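Local structure of oxidized polyvinyl alcohol hydrolase (3WWC) at residues Asn314-Ala317 and Leu318-Ala322. The protein hydrolyses beta-diketones such as 4,6-nonanedione and cleaves oxidized polyvinyl alcohol in the second step of polyvinyl alcohol degradation. The protein carries 1 engineered substitution. Sequence-based numbering, arbitrary orientation.
Sequences NRWA and LDTLA
W316 and T320, one helical turn apart in helix 310-322, illustrate how a buried hydroxyl can be paid for by the backbone of its own helix. T320 OG1 donates to W316 O at 2.7 Å, the same carbonyl that accepts the regular bond from T320 N at 2.9 Å. The two donors come from opposite faces of the carbonyl plane, the hydroxyl well above it at 35°. With OG1 beside its own backbone N and anti to the carbonyl carbon (chi1 -69°), the hydroxyl leans back toward the preceding turn.

T320 OG1 also packs over the W316 indole. The ring, its CG anti to the backbone N (chi1 175°), lies across the threonine side chain, and OG1 sits over one face, offset toward the rim, with CE2 nearest at 3.4 Å. W316 NE1 is hydrogen-bonded to T336 OG1, and M250 of strand 247-253 touches W316, A317 and T320, packing the helix against the central sheet of this alpha/beta-hydrolase fold.

Regular i to i+4 bonds make up the rest: L318 N to N314 O, D319 N to R315 O at 2.9 Å, and L321 N to A317 O. L318 also lays CB against N314 O at 3.5 Å, while L321 rests CG on A317 O at 3.3 Å.

R315 and D319 form no salt bridge across the turn, R315 NE and D319 OD2 staying 6.7 Å apart. D319 bonds Y95 through OD1 and H93 through OD2; R315 NH2 is hydrogen-bonded to a citric acid molecule, probably from the crystallisation liquor.

The chemistry implies that the OG1 bond to W316 O holds the T320 side-chain rotation and gives the hydroxyl proton an acceptor within the helix, the N-H bond being the helix's own, whereas D319 spends its polarity on the H93 and Y95 side chains of the same chain.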
loop_
_atom_site.group_PDB
_atom_site.type_symbol
_atom_site.label_atom_id
_atom_site.label_comp_id
_atom_site.label_asym_id
_atom_site.label_seq_id
_atom_site.Cartn_x
_atom_site.Cartn_y
_atom_site.Cartn_z
ATOM N N ASN A 314 -9.207 10.260 5.643
ATOM C CA ASN A 314 -9.399 8.822 5.684
ATOM C C ASN A 314 -10.811 8.469 5.254
ATOM O O ASN A 314 -11.020 7.523 4.484
ATOM C CB ASN A 314 -9.159 8.222 7.077
ATOM C CG ASN A 314 -7.708 8.267 7.528
ATOM O OD1 ASN A 314 -6.825 8.688 6.787
ATOM N ND2 ASN A 314 -7.464 7.802 8.770
ATOM N N ARG A 315 -11.799 9.231 5.739
ATOM C CA ARG A 315 -13.201 8.911 5.391
ATOM C C ARG A 315 -13.422 9.170 3.915
ATOM O O ARG A 315 -14.036 8.351 3.204
ATOM C CB ARG A 315 -14.169 9.825 6.161
ATOM C CG ARG A 315 -14.256 9.518 7.632
ATOM C CD ARG A 315 -15.391 10.377 8.313
ATOM N NE ARG A 315 -15.091 11.798 8.415
ATOM C CZ ARG A 315 -14.494 12.377 9.463
ATOM N NH1 ARG A 315 -14.083 11.654 10.513
ATOM N NH2 ARG A 315 -14.413 13.689 9.466
ATOM N N TRP A 316 -12.931 10.307 3.418
ATOM C CA TRP A 316 -13.096 10.655 1.992
ATOM C C TRP A 316 -12.402 9.626 1.099
ATOM O O TRP A 316 -12.977 9.151 0.088
ATOM C CB TRP A 316 -12.516 12.054 1.706
ATOM C CG TRP A 316 -12.547 12.399 0.250
ATOM C CD1 TRP A 316 -13.646 12.814 -0.478
ATOM C CD2 TRP A 316 -11.487 12.236 -0.691
ATOM N NE1 TRP A 316 -13.320 12.918 -1.813
ATOM C CE2 TRP A 316 -12.006 12.559 -1.976
ATOM C CE3 TRP A 316 -10.150 11.846 -0.590
ATOM C CZ2 TRP A 316 -11.233 12.494 -3.127
ATOM C CZ3 TRP A 316 -9.384 11.786 -1.742
ATOM C CH2 TRP A 316 -9.935 12.110 -2.996
ATOM N N ALA A 317 -11.175 9.258 1.465
ATOM C CA ALA A 317 -10.447 8.306 0.601
ATOM C C ALA A 317 -11.103 6.941 0.583
ATOM O O ALA A 317 -11.317 6.384 -0.501
ATOM C CB ALA A 317 -8.951 8.192 1.090
ATOM N N LEU A 318 -11.460 6.381 1.748
ATOM C CA LEU A 318 -12.071 5.061 1.742
ATOM C C LEU A 318 -13.430 5.072 1.104
ATOM O O LEU A 318 -13.736 4.158 0.350
ATOM C CB LEU A 318 -12.126 4.477 3.168
ATOM C CG LEU A 318 -10.973 3.474 3.516
ATOM C CD1 LEU A 318 -10.974 2.204 2.660
ATOM C CD2 LEU A 318 -9.661 4.222 3.371
ATOM N N ASP A 319 -14.223 6.108 1.332
ATOM C CA ASP A 319 -15.534 6.143 0.694
ATOM C C ASP A 319 -15.406 6.332 -0.802
ATOM O O ASP A 319 -16.279 5.858 -1.553
ATOM C CB ASP A 319 -16.400 7.257 1.296
ATOM C CG ASP A 319 -16.773 6.986 2.740
ATOM O OD1 ASP A 319 -16.535 5.889 3.259
ATOM O OD2 ASP A 319 -17.310 7.914 3.406
ATOM N N THR A 320 -14.346 7.003 -1.276
ATOM C CA THR A 320 -14.108 7.161 -2.716
ATOM C C THR A 320 -13.754 5.795 -3.294
ATOM O O THR A 320 -14.302 5.377 -4.345
ATOM C CB THR A 320 -12.956 8.116 -2.955
ATOM O OG1 THR A 320 -13.362 9.452 -2.567
ATOM C CG2 THR A 320 -12.564 8.122 -4.448
ATOM N N LEU A 321 -12.864 5.042 -2.626
ATOM C CA LEU A 321 -12.556 3.703 -3.137
ATOM C C LEU A 321 -13.839 2.824 -3.152
ATOM O O LEU A 321 -14.119 2.135 -4.150
ATOM C CB LEU A 321 -11.493 2.994 -2.246
ATOM C CG LEU A 321 -10.150 3.707 -2.129
ATOM C CD1 LEU A 321 -9.263 2.817 -1.242
ATOM C CD2 LEU A 321 -9.478 3.882 -3.486
ATOM N N ALA A 322 -14.632 2.880 -2.084
ATOM C CA ALA A 322 -15.857 2.052 -1.993
ATOM C C ALA A 322 -16.916 2.439 -3.034
ATOM O O ALA A 322 -17.799 1.645 -3.339
ATOM C CB ALA A 322 -16.444 2.165 -0.540
#